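Local atomic coordinates of phospho-2-dehydro-3-deoxyheptonate aldolase (Francisella tularensis, PDB entry 3TQK), a protein that probably catalyses the stereospecific condensation of phosphoenolpyruvate with D-erythrose 4-phosphate into 3-deoxy-D-arabino-heptulosonate 7-phosphate, the first step of chorismate biosynthesis. Residues A[154-159]-A[225-230]; A[17-22]-A[147-152]; A[278-283]-A[334-339]; A[70-75]-A[325-330]; A[105-108]-A[112-115]. All coordinates share one frame; numbering follows the deposited sequence.

Interaction 1 (A[154-159]-A[225-230]); sequences ITWGAI and NGHVIL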
# COMPACT_ATOMS: atom_id res chain seq x y z
N ILE A 154 -9.49 -15.91 11.75
CA ILE A 154 -10.26 -15.01 10.88
C ILE A 154 -10.99 -15.81 9.79
O ILE A 154 -10.37 -16.61 9.07
CB ILE A 154 -9.34 -13.97 10.23
CG1 ILE A 154 -8.74 -13.07 11.30
CG2 ILE A 154 -10.08 -13.14 9.16
CD1 ILE A 154 -9.76 -12.40 12.19
N THR A 155 -12.30 -15.58 9.72
CA THR A 155 -13.19 -16.18 8.73
C THR A 155 -13.20 -15.38 7.42
O THR A 155 -13.20 -15.96 6.34
CB THR A 155 -14.61 -16.21 9.26
OG1 THR A 155 -14.69 -17.17 10.32
CG2 THR A 155 -15.62 -16.56 8.13
N TRP A 156 -13.21 -14.07 7.55
CA TRP A 156 -13.31 -13.16 6.43
C TRP A 156 -12.46 -11.95 6.73
O TRP A 156 -12.51 -11.42 7.83
CB TRP A 156 -14.75 -12.69 6.26
CG TRP A 156 -14.96 -11.70 5.18
CD1 TRP A 156 -15.31 -11.96 3.90
CD2 TRP A 156 -14.88 -10.28 5.30
NE1 TRP A 156 -15.43 -10.79 3.20
CE2 TRP A 156 -15.18 -9.75 4.04
CE3 TRP A 156 -14.56 -9.41 6.34
CZ2 TRP A 156 -15.17 -8.39 3.79
CZ3 TRP A 156 -14.56 -8.05 6.09
CH2 TRP A 156 -14.86 -7.56 4.83
N GLY A 157 -11.68 -11.51 5.75
CA GLY A 157 -10.81 -10.35 5.94
C GLY A 157 -10.98 -9.32 4.87
O GLY A 157 -11.57 -9.59 3.84
N ALA A 158 -10.42 -8.13 5.09
CA ALA A 158 -10.53 -7.04 4.13
C ALA A 158 -9.18 -6.43 3.81
O ALA A 158 -8.31 -6.35 4.68
CB ALA A 158 -11.46 -5.97 4.65
N ILE A 159 -9.04 -5.98 2.56
CA ILE A 159 -7.98 -5.06 2.17
C ILE A 159 -8.65 -3.70 2.05
O ILE A 159 -9.66 -3.55 1.35
CB ILE A 159 -7.35 -5.46 0.83
CG1 ILE A 159 -6.78 -6.89 0.91
CG2 ILE A 159 -6.24 -4.47 0.43
CD1 ILE A 159 -5.76 -7.07 2.04
N ASN A 225 -11.63 -16.82 -3.26
CA ASN A 225 -12.76 -16.25 -2.52
C ASN A 225 -12.62 -14.74 -2.28
O ASN A 225 -12.97 -14.22 -1.21
CB ASN A 225 -12.95 -17.01 -1.21
CG ASN A 225 -13.27 -18.47 -1.44
OD1 ASN A 225 -14.05 -18.81 -2.34
ND2 ASN A 225 -12.66 -19.34 -0.64
N GLY A 226 -12.11 -14.05 -3.29
CA GLY A 226 -11.96 -12.61 -3.26
C GLY A 226 -13.15 -11.94 -3.91
O GLY A 226 -13.74 -12.46 -4.87
N HIS A 227 -13.49 -10.76 -3.41
CA HIS A 227 -14.61 -10.01 -3.97
C HIS A 227 -14.45 -8.52 -3.66
O HIS A 227 -13.65 -8.13 -2.81
CB HIS A 227 -15.89 -10.50 -3.35
CG HIS A 227 -15.98 -10.20 -1.89
ND1 HIS A 227 -16.44 -8.99 -1.41
CD2 HIS A 227 -15.62 -10.93 -0.81
CE1 HIS A 227 -16.37 -9.00 -0.10
NE2 HIS A 227 -15.87 -10.16 0.29
N VAL A 228 -15.25 -7.71 -4.33
CA VAL A 228 -15.26 -6.27 -4.13
C VAL A 228 -16.16 -5.89 -2.96
O VAL A 228 -17.19 -6.53 -2.72
CB VAL A 228 -15.75 -5.55 -5.41
CG1 VAL A 228 -15.88 -4.05 -5.19
CG2 VAL A 228 -14.81 -5.84 -6.55
N ILE A 229 -15.73 -4.86 -2.23
CA ILE A 229 -16.56 -4.16 -1.26
C ILE A 229 -16.78 -2.76 -1.79
O ILE A 229 -15.81 -2.06 -2.06
CB ILE A 229 -15.87 -4.03 0.11
CG1 ILE A 229 -15.48 -5.40 0.66
CG2 ILE A 229 -16.78 -3.26 1.10
CD1 ILE A 229 -14.44 -5.35 1.75
N LEU A 230 -18.04 -2.35 -1.93
CA LEU A 230 -18.37 -0.99 -2.37
C LEU A 230 -18.59 -0.12 -1.12
O LEU A 230 -19.39 -0.46 -0.27
CB LEU A 230 -19.62 -0.99 -3.25
CG LEU A 230 -19.54 -1.76 -4.58
CD1 LEU A 230 -20.92 -1.85 -5.23
CD2 LEU A 230 -18.52 -1.13 -5.53
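Trp156 and His227 meet rim to rim, and the indole of Trp156 provides a path through the whole contact. From CB the chain runs with CG anti to the backbone N (chi1 177°), which carries the ring out from strand 156-159 towards strand 226-230. CD1 passes beside His227 NE2. The next atom, NE1, makes the one hydrogen bond between the segments: it donates to His227 NE2 at 3.0 Å, with an N-H...N angle of 166°. The bond is flat as well as straight, since each nitrogen lies in or very near the ring plane of its partner, while the two planes are turned 27° apart. Beyond it the benzo edge becomes apolar: CZ2 touches Ile229 CD1 at 3.7 Å and CH2 meets the same methyl at 3.8 Å. Ile229 CD1 also reaches Ala158 CB, 4.2 Å away. On the far side of the imidazole, His227 ND1 donates to Val228 O at 2.9 Å, approaching from above the carbonyl plane. One nitrogen accepts and the other donates, so the rotation of the ring is fixed and a neutral imidazole with its hydrogen on ND1 would fit. Phe294 meets His227 edge-to-face. The two strands are the fourth and sixth of the closed eight-stranded parallel barrel, with strand 179-183 between them; Met261 of strand 260-263 touches Trp156, His227 and Ile229, and helix 27-45 covers the indole with Ile40 and the imidazole with Ile44.

Interaction 2 (A[17-22]-A[147-152]); sequences EVLIQD and PQYFAE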
# COMPACT_ATOMS: atom_id res chain seq x y z
N GLU A 17 4.75 -17.38 17.02
CA GLU A 17 4.98 -18.68 17.66
C GLU A 17 4.63 -18.67 19.14
O GLU A 17 4.00 -19.59 19.67
CB GLU A 17 6.47 -19.01 17.63
CG GLU A 17 6.91 -19.97 16.59
CD GLU A 17 8.39 -20.29 16.73
OE1 GLU A 17 9.11 -19.57 17.47
OE2 GLU A 17 8.82 -21.26 16.09
N VAL A 18 5.17 -17.66 19.81
CA VAL A 18 5.12 -17.59 21.26
C VAL A 18 3.68 -17.29 21.67
O VAL A 18 3.14 -17.95 22.55
CB VAL A 18 6.11 -16.54 21.80
CG1 VAL A 18 5.91 -16.33 23.27
CG2 VAL A 18 7.56 -16.99 21.50
N LEU A 19 3.05 -16.32 21.01
CA LEU A 19 1.67 -15.98 21.34
C LEU A 19 0.72 -17.11 21.02
O LEU A 19 -0.29 -17.27 21.69
CB LEU A 19 1.22 -14.70 20.64
CG LEU A 19 2.06 -13.45 20.83
CD1 LEU A 19 1.23 -12.17 20.56
CD2 LEU A 19 2.71 -13.42 22.18
N ILE A 20 1.03 -17.89 19.98
CA ILE A 20 0.24 -19.07 19.63
C ILE A 20 0.37 -20.16 20.69
O ILE A 20 -0.62 -20.81 21.01
CB ILE A 20 0.61 -19.60 18.21
CG1 ILE A 20 0.14 -18.59 17.15
CG2 ILE A 20 -0.04 -20.99 17.94
CD1 ILE A 20 0.74 -18.77 15.77
N GLN A 21 1.55 -20.35 21.25
CA GLN A 21 1.71 -21.26 22.39
C GLN A 21 0.95 -20.76 23.61
O GLN A 21 0.24 -21.52 24.24
CB GLN A 21 3.19 -21.46 22.76
CG GLN A 21 4.00 -22.24 21.71
CD GLN A 21 5.21 -22.97 22.29
OE1 GLN A 21 5.06 -24.04 22.90
NE2 GLN A 21 6.42 -22.41 22.10
N ASP A 22 1.12 -19.48 23.92
CA ASP A 22 0.43 -18.86 25.06
C ASP A 22 -1.09 -18.86 24.89
O ASP A 22 -1.82 -19.06 25.87
CB ASP A 22 0.92 -17.41 25.26
CG ASP A 22 2.35 -17.33 25.80
OD1 ASP A 22 2.90 -18.35 26.27
OD2 ASP A 22 2.95 -16.23 25.75
N PRO A 147 -0.56 -10.49 10.42
CA PRO A 147 -1.45 -11.63 10.18
C PRO A 147 -1.04 -12.97 10.77
O PRO A 147 -1.90 -13.77 11.10
CB PRO A 147 -1.48 -11.72 8.66
CG PRO A 147 -1.19 -10.35 8.20
CD PRO A 147 -0.18 -9.84 9.16
N GLN A 148 0.26 -13.21 10.90
CA GLN A 148 0.75 -14.46 11.48
C GLN A 148 0.29 -14.65 12.92
O GLN A 148 0.23 -15.77 13.41
CB GLN A 148 2.28 -14.52 11.42
CG GLN A 148 2.84 -14.67 10.00
CD GLN A 148 2.64 -16.07 9.40
OE1 GLN A 148 1.87 -16.91 9.92
NE2 GLN A 148 3.32 -16.34 8.29
N TYR A 149 -0.06 -13.55 13.58
CA TYR A 149 -0.51 -13.60 14.95
C TYR A 149 -1.96 -14.05 15.14
O TYR A 149 -2.34 -14.42 16.25
CB TYR A 149 -0.30 -12.23 15.63
CG TYR A 149 1.15 -11.90 15.81
CD1 TYR A 149 1.90 -11.42 14.75
CD2 TYR A 149 1.78 -12.10 17.03
CE1 TYR A 149 3.25 -11.13 14.90
CE2 TYR A 149 3.14 -11.81 17.19
CZ TYR A 149 3.86 -11.33 16.13
OH TYR A 149 5.19 -11.03 16.28
N PHE A 150 -2.77 -14.03 14.08
CA PHE A 150 -4.18 -14.41 14.24
C PHE A 150 -4.97 -14.81 12.98
O PHE A 150 -6.19 -14.97 13.05
CB PHE A 150 -4.94 -13.28 14.97
CG PHE A 150 -4.71 -11.91 14.39
CD1 PHE A 150 -4.01 -10.96 15.09
CD2 PHE A 150 -5.21 -11.57 13.15
CE1 PHE A 150 -3.79 -9.69 14.57
CE2 PHE A 150 -4.99 -10.30 12.64
CZ PHE A 150 -4.28 -9.37 13.36
N ALA A 151 -4.30 -15.00 11.85
CA ALA A 151 -5.02 -15.23 10.58
C ALA A 151 -5.88 -16.51 10.57
O ALA A 151 -6.84 -16.60 9.81
CB ALA A 151 -4.04 -15.26 9.40
N GLU A 152 -5.51 -17.49 11.40
CA GLU A 152 -6.25 -18.75 11.52
C GLU A 152 -7.50 -18.62 12.42
O GLU A 152 -8.25 -19.58 12.57
CB GLU A 152 -5.32 -19.89 12.02
CG GLU A 152 -5.21 -20.09 13.57
CD GLU A 152 -4.25 -19.12 14.28
OE1 GLU A 152 -4.07 -17.97 13.82
OE2 GLU A 152 -3.68 -19.51 15.32
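The turn that presents Gln148, Tyr149 and Glu152 to Leu19 and Ile20 is held at Pro147 O, which accepts from both Ala151 N at 2.8 Å and Phe150 N at 3.1 Å. Between the turn and segment 17-22 there is no hydrogen bond; the helix side contributes carbons of Leu19 and Ile20, which meet a ring edge, a backbone oxygen and a carboxylate oxygen. Leu19 comes to the edge of the Tyr149 ring, near its plane, with CD1 3.6 Å from CD2 and 3.9 Å from CE2. With CG anti to the carbonyl carbon (chi1 -68°) the Tyr149 ring swings towards Leu19, and a hydrogen bond between its OH and Ile14 O holds the far end. In the fold, 147-152 belongs to the connection between the third and fourth strands of the TIM barrel, whereas 17-22 lies in the N-terminal portion that precedes the first barrel strand and packs on the outside. Ile20 reaches alongside the turn: CD1 lies 3.9 Å from Gln148 O, and CG1 lies 4.3 Å from Glu152 OE2, which is salt-bridged to Arg124, an arginine that also bonds to Tyr149 O. The Gln148 amide turns to other partners, NE2 giving to Thr209 O and OE1 accepting from Lys211 NZ.

Interaction 3 (A[278-283]-A[334-339]); sequences SVLADI and LEMLAE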
# COMPACT_ATOMS: atom_id res chain seq x y z
N SER A 278 -30.59 3.87 6.04
CA SER A 278 -31.28 4.27 4.82
C SER A 278 -30.53 3.74 3.59
O SER A 278 -31.16 3.37 2.60
CB SER A 278 -31.50 5.79 4.75
OG SER A 278 -30.33 6.47 4.37
N VAL A 279 -29.20 3.68 3.67
CA VAL A 279 -28.41 2.96 2.67
C VAL A 279 -28.82 1.48 2.66
O VAL A 279 -28.99 0.90 1.59
CB VAL A 279 -26.89 3.10 2.93
CG1 VAL A 279 -26.09 2.11 2.05
CG2 VAL A 279 -26.43 4.54 2.69
N LEU A 280 -28.99 0.89 3.84
CA LEU A 280 -29.43 -0.51 3.95
C LEU A 280 -30.82 -0.74 3.33
O LEU A 280 -31.05 -1.78 2.72
CB LEU A 280 -29.43 -0.97 5.41
CG LEU A 280 -29.69 -2.47 5.61
CD1 LEU A 280 -28.62 -3.32 4.94
CD2 LEU A 280 -29.76 -2.79 7.08
N ALA A 281 -31.72 0.23 3.48
CA ALA A 281 -33.06 0.13 2.89
C ALA A 281 -33.00 -0.01 1.38
O ALA A 281 -33.76 -0.78 0.80
CB ALA A 281 -33.91 1.35 3.27
N ASP A 282 -32.10 0.73 0.74
CA ASP A 282 -31.89 0.64 -0.70
C ASP A 282 -31.30 -0.73 -1.06
O ASP A 282 -31.70 -1.35 -2.05
CB ASP A 282 -30.95 1.76 -1.16
CG ASP A 282 -30.90 1.93 -2.68
OD1 ASP A 282 -30.34 1.05 -3.36
OD2 ASP A 282 -31.39 2.96 -3.18
N ILE A 283 -30.36 -1.20 -0.25
CA ILE A 283 -29.72 -2.50 -0.49
C ILE A 283 -30.70 -3.67 -0.32
O ILE A 283 -30.66 -4.63 -1.09
CB ILE A 283 -28.49 -2.68 0.44
CG1 ILE A 283 -27.40 -1.67 0.08
CG2 ILE A 283 -27.95 -4.10 0.35
CD1 ILE A 283 -26.25 -1.63 1.04
N LEU A 334 -30.87 -6.08 11.04
CA LEU A 334 -30.88 -7.52 10.80
C LEU A 334 -32.29 -7.97 10.38
O LEU A 334 -32.44 -8.73 9.42
CB LEU A 334 -30.39 -8.29 12.02
CG LEU A 334 -28.93 -8.08 12.45
CD1 LEU A 334 -28.68 -8.70 13.82
CD2 LEU A 334 -27.93 -8.64 11.43
N GLU A 335 -33.31 -7.48 11.08
CA GLU A 335 -34.70 -7.76 10.70
C GLU A 335 -34.93 -7.39 9.23
O GLU A 335 -35.49 -8.18 8.47
CB GLU A 335 -35.69 -6.99 11.60
CG GLU A 335 -35.80 -7.51 13.04
CD GLU A 335 -36.58 -6.57 13.96
OE1 GLU A 335 -37.32 -5.69 13.46
OE2 GLU A 335 -36.47 -6.71 15.21
N MSE A 336 -34.49 -6.20 8.84
CA MSE A 336 -34.66 -5.73 7.47
C MSE A 336 -33.97 -6.65 6.47
O MSE A 336 -34.54 -6.93 5.41
CB MSE A 336 -34.10 -4.32 7.30
CG MSE A 336 -34.94 -3.25 7.96
SE MSE A 336 -33.89 -1.62 8.15
CE MSE A 336 -33.83 -1.09 6.27
N LEU A 337 -32.76 -7.09 6.79
CA LEU A 337 -31.99 -7.96 5.90
C LEU A 337 -32.61 -9.36 5.77
O LEU A 337 -32.64 -9.93 4.68
CB LEU A 337 -30.53 -8.07 6.35
CG LEU A 337 -29.69 -6.84 5.99
CD1 LEU A 337 -28.49 -6.74 6.90
CD2 LEU A 337 -29.24 -6.90 4.53
N ALA A 338 -33.10 -9.89 6.89
CA ALA A 338 -33.71 -11.20 6.91
C ALA A 338 -35.01 -11.19 6.11
O ALA A 338 -35.32 -12.17 5.43
CB ALA A 338 -33.96 -11.66 8.36
N GLU A 339 -35.75 -10.09 6.16
CA GLU A 339 -36.96 -9.96 5.35
C GLU A 339 -36.59 -9.91 3.87
O GLU A 339 -37.22 -10.56 3.05
CB GLU A 339 -37.78 -8.72 5.71
CG GLU A 339 -39.21 -8.81 5.19
CD GLU A 339 -40.02 -7.53 5.34
OE1 GLU A 339 -39.44 -6.43 5.53
OE2 GLU A 339 -41.27 -7.63 5.25
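Leu280 and Leu337 bring together two neighbouring outer helices of the TIM barrel: helix 276-289, which leads into the eighth strand, and helix 327-344, which follows it. The short segments run almost parallel, 8° apart, with their axes 10.1 Å from each other. Across them the contact is apolar throughout, and two kinds of packing divide it. The first is leucine against leucine. Leu280 has CG anti to the backbone N (chi1 -172°) and sends its fork across that of Leu337 at about a right angle; CD1 of Leu280 comes 3.7 Å from CD2 of Leu337, while Leu280 CD2 lies near CD1 and CG of Leu337, 4.2 Å from each. This buried pair faces the barrel wall, where Val296 of strand 293-299 touches Leu337. The second is the long selenoether chain of Met336 laid against backbone. Met336, present as selenomethionine, bends at chi3 (72°), bringing its terminal methyl down on the Ala281 turn near the protein surface. Ile277 and Cys284 of helix 276-289 also touch the Met336 side chain. The small Ala281 side chain lets the methyl come close to the helix backbone: Met336 CE stands 3.9 Å from Ala281 CB but only 3.7 Å from Ala281 CA.

Interaction 4 (A[70-75]-A[325-330]); sequences ATKLKE and VDFEET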
# COMPACT_ATOMS: atom_id res chain seq x y z
N ALA A 70 -20.27 -8.86 21.83
CA ALA A 70 -20.29 -10.16 21.17
C ALA A 70 -21.38 -11.06 21.73
O ALA A 70 -22.05 -11.77 20.99
CB ALA A 70 -18.96 -10.85 21.28
N THR A 71 -21.53 -11.02 23.05
CA THR A 71 -22.57 -11.77 23.73
C THR A 71 -23.96 -11.41 23.19
O THR A 71 -24.76 -12.28 22.86
CB THR A 71 -22.54 -11.50 25.25
OG1 THR A 71 -21.20 -11.70 25.73
CG2 THR A 71 -23.53 -12.42 25.99
N LYS A 72 -24.22 -10.11 23.08
CA LYS A 72 -25.47 -9.63 22.53
C LYS A 72 -25.63 -10.08 21.08
O LYS A 72 -26.70 -10.52 20.69
CB LYS A 72 -25.58 -8.10 22.63
CG LYS A 72 -26.03 -7.60 24.02
CD LYS A 72 -26.05 -6.05 24.09
CE LYS A 72 -27.35 -5.52 24.71
NZ LYS A 72 -27.64 -6.09 26.06
N LEU A 73 -24.57 -9.99 20.30
CA LEU A 73 -24.63 -10.41 18.90
C LEU A 73 -24.91 -11.92 18.79
O LEU A 73 -25.77 -12.34 18.03
CB LEU A 73 -23.33 -10.04 18.17
CG LEU A 73 -23.37 -10.09 16.64
CD1 LEU A 73 -24.32 -9.03 16.08
CD2 LEU A 73 -21.99 -9.92 16.09
N LYS A 74 -24.19 -12.72 19.56
CA LYS A 74 -24.35 -14.17 19.51
C LYS A 74 -25.79 -14.55 19.82
O LYS A 74 -26.31 -15.50 19.27
CB LYS A 74 -23.33 -14.87 20.43
CG LYS A 74 -23.40 -16.40 20.48
CD LYS A 74 -23.03 -17.06 19.14
CE LYS A 74 -23.25 -18.57 19.18
NZ LYS A 74 -23.21 -19.15 17.80
N GLU A 75 -26.46 -13.77 20.66
CA GLU A 75 -27.85 -14.01 21.01
C GLU A 75 -28.78 -13.87 19.82
O GLU A 75 -29.82 -14.52 19.78
CB GLU A 75 -28.32 -13.04 22.10
CG GLU A 75 -28.06 -13.47 23.52
CD GLU A 75 -28.76 -12.56 24.54
OE1 GLU A 75 -29.60 -13.07 25.32
OE2 GLU A 75 -28.48 -11.34 24.55
N VAL A 325 -23.85 2.91 14.88
CA VAL A 325 -25.22 2.76 15.38
C VAL A 325 -25.22 1.92 16.67
O VAL A 325 -24.30 1.14 16.90
CB VAL A 325 -26.17 2.13 14.33
CG1 VAL A 325 -26.19 2.97 13.06
CG2 VAL A 325 -25.77 0.68 14.00
N ASP A 326 -26.22 2.11 17.52
CA ASP A 326 -26.34 1.28 18.73
C ASP A 326 -26.89 -0.12 18.36
O ASP A 326 -27.25 -0.36 17.20
CB ASP A 326 -27.13 1.98 19.86
CG ASP A 326 -28.56 2.34 19.48
OD1 ASP A 326 -29.27 1.49 18.88
OD2 ASP A 326 -29.00 3.46 19.82
N PHE A 327 -26.92 -1.03 19.33
CA PHE A 327 -27.33 -2.41 19.09
C PHE A 327 -28.81 -2.55 18.75
O PHE A 327 -29.19 -3.34 17.89
CB PHE A 327 -27.00 -3.30 20.29
CG PHE A 327 -27.06 -4.77 19.98
CD1 PHE A 327 -25.99 -5.39 19.33
CD2 PHE A 327 -28.17 -5.53 20.30
CE1 PHE A 327 -26.04 -6.73 19.03
CE2 PHE A 327 -28.22 -6.88 20.00
CZ PHE A 327 -27.15 -7.48 19.36
N GLU A 328 -29.64 -1.78 19.45
CA GLU A 328 -31.07 -1.75 19.18
C GLU A 328 -31.31 -1.51 17.69
O GLU A 328 -32.05 -2.25 17.06
CB GLU A 328 -31.73 -0.65 20.02
CG GLU A 328 -33.24 -0.50 19.87
CD GLU A 328 -33.79 0.56 20.82
OE1 GLU A 328 -32.98 1.24 21.48
OE2 GLU A 328 -35.03 0.71 20.91
N GLU A 329 -30.64 -0.50 17.14
CA GLU A 329 -30.79 -0.17 15.72
C GLU A 329 -30.21 -1.28 14.84
O GLU A 329 -30.75 -1.57 13.77
CB GLU A 329 -30.13 1.19 15.39
CG GLU A 329 -30.63 1.80 14.07
CD GLU A 329 -30.12 3.21 13.77
OE1 GLU A 329 -29.67 3.92 14.70
OE2 GLU A 329 -30.18 3.62 12.59
N THR A 330 -29.14 -1.91 15.31
CA THR A 330 -28.54 -3.04 14.60
C THR A 330 -29.51 -4.23 14.46
O THR A 330 -29.54 -4.87 13.41
CB THR A 330 -27.24 -3.53 15.28
OG1 THR A 330 -26.36 -2.41 15.47
CG2 THR A 330 -26.54 -4.58 14.43
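The Phe327 ring takes Lys72 CB over one face, a CH-pi contact in which the carbon lies 3.9 Å from the ring centroid and 18° off the normal. The leading rim of the ring presses on helix backbone: CZ is 3.3 Å from Lys72 O, and Leu73 N approaches the same end obliquely. Leu73 adds its CD1 at 4.1 Å from Phe327 CE1, the Leu73 and Phe327 side chains crossing at about a right angle. With CG anti to the backbone N (chi1 -165°), Phe327 projects from the first turn of its helix towards 70-75, while beyond CB the Lys72 chain bends off towards its amine. Asp326 is the N-cap, its OD1 accepting from Glu329 N at 3.0 Å. Its backbone oxygen takes two donors from one residue, Thr330 N and, from above the carbonyl plane at 2.8 Å, Thr330 OG1; the threonine hydroxyl is also bonded to Ser300 OG. The contact thus joins helix 63-80, which links the first two strands of the TIM barrel, to helix 327-344, which follows the last, and closes the ring of helices; beneath the seam Leu73 rests on Val55, Ile86 and Met88 of strands 51-56 and 84-89, as Thr330 does on Val55.

Interaction 5 (A[105-108]-A[112-115]); sequences INDP and NSYN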
# COMPACT_ATOMS: atom_id res chain seq x y z
N ILE A 105 -3.73 -2.41 18.18
CA ILE A 105 -2.45 -3.10 18.05
C ILE A 105 -1.28 -2.13 18.26
O ILE A 105 -0.34 -2.44 18.98
CB ILE A 105 -2.33 -3.86 16.70
CG1 ILE A 105 -3.22 -5.11 16.75
CG2 ILE A 105 -0.90 -4.25 16.41
CD1 ILE A 105 -3.35 -5.85 15.40
N ASN A 106 -1.35 -0.96 17.64
CA ASN A 106 -0.24 0.00 17.70
C ASN A 106 -0.07 0.61 19.09
O ASN A 106 1.04 0.88 19.52
CB ASN A 106 -0.44 1.12 16.66
CG ASN A 106 0.80 2.01 16.50
OD1 ASN A 106 1.79 1.58 15.93
ND2 ASN A 106 0.72 3.25 16.97
N ASP A 107 -1.19 0.81 19.79
CA ASP A 107 -1.15 1.52 21.05
C ASP A 107 -2.37 1.14 21.90
O ASP A 107 -3.29 1.96 22.06
CB ASP A 107 -1.10 3.02 20.76
CG ASP A 107 -0.94 3.87 21.99
OD1 ASP A 107 -0.32 3.44 22.99
OD2 ASP A 107 -1.43 5.00 21.94
N PRO A 108 -2.39 -0.10 22.44
CA PRO A 108 -3.55 -0.64 23.17
C PRO A 108 -3.94 0.17 24.39
O PRO A 108 -5.13 0.27 24.70
CB PRO A 108 -3.08 -2.04 23.60
CG PRO A 108 -1.61 -1.97 23.58
CD PRO A 108 -1.28 -1.08 22.44
N ASN A 112 0.06 6.65 23.87
CA ASN A 112 1.33 6.81 23.14
C ASN A 112 2.50 6.07 23.83
O ASN A 112 3.65 6.52 23.77
CB ASN A 112 1.67 8.30 22.91
CG ASN A 112 0.59 9.04 22.11
OD1 ASN A 112 0.05 8.52 21.14
ND2 ASN A 112 0.28 10.26 22.52
N SER A 113 2.21 4.95 24.47
CA SER A 113 3.24 4.06 24.99
C SER A 113 3.67 3.04 23.92
O SER A 113 4.76 2.47 23.98
CB SER A 113 2.73 3.34 26.25
OG SER A 113 1.50 2.68 26.01
N TYR A 114 2.79 2.82 22.93
CA TYR A 114 3.09 2.03 21.74
C TYR A 114 3.49 0.59 22.04
O TYR A 114 4.43 0.05 21.44
CB TYR A 114 4.14 2.73 20.87
CG TYR A 114 3.70 4.10 20.39
CD1 TYR A 114 2.72 4.22 19.41
CD2 TYR A 114 4.26 5.26 20.92
CE1 TYR A 114 2.31 5.47 18.96
CE2 TYR A 114 3.85 6.51 20.47
CZ TYR A 114 2.87 6.60 19.49
OH TYR A 114 2.45 7.83 19.04
N ASN A 115 2.75 -0.05 22.94
CA ASN A 115 3.08 -1.39 23.40
C ASN A 115 2.51 -2.39 22.42
O ASN A 115 1.47 -3.02 22.67
CB ASN A 115 2.53 -1.62 24.80
CG ASN A 115 3.25 -2.75 25.54
OD1 ASN A 115 3.83 -3.65 24.93
ND2 ASN A 115 3.20 -2.69 26.87
O HOH W 1 0.25 1.07 24.17
O HOH W 2 -1.18 6.52 19.74
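Asp107 grips the 112-115 backbone with both carboxylate oxygens, folding together the loop that joins the second TIM-barrel strand to helix 116-132. OD2 accepts from Asn112 N at 2.9 Å on its syn side, 23° out of the carboxylate plane. OD1 takes Tyr114 N at 3.2 Å from well above that plane, and Ser113 N gives it a weak bond. Two waters add to the grip: one donates to Asp107 OD1 and Ser113 OG and accepts from Asn115 N, while the other bridges Asp107 OD2 to Asn112 OD1 with 2.7 Å to each. These donors probably stabilise a charged carboxylate, and may offset the nearby Asp111 carboxylate, whose OD1 bonds to Ser113 OG. The Asp107 group extends towards the amides because its CG is anti to the backbone N (chi1 -175°). Farther out, Asn106 O receives a CA-H...O contact from Tyr114 CA at 3.2 Å. The Tyr114 ring has Asn112 CA above one face and stacks with His205 of the second subunit, so the folded loop also takes part in the dimer contact. Pro108 packs against the chain entering the helix, with its CG and CD each 3.4 Å from Asn115 O.

In the fold
The five contacts lie in and around one TIM barrel, at different distances from its manganese site, made by Cys58, His266, Glu299 and Asp322. Interaction 1 is in the core: the Ile229 side chain is about 8 Å from that of His266, and the Ala158 side chain about 11 Å from the metal. Interactions 3 and 4 share helix 327-344, their centres 16 Å apart, and each places one side chain, Leu280 or Phe327, about 12 Å from that of Glu299. Interactions 2 and 5 lie away from the site yet touch each other, Phe150 CE1 meeting Ile105 CD1 at 4.0 Å. Interaction 3 is on the opposite side of the chain's centre from both, with centres 36 and 37 Å away.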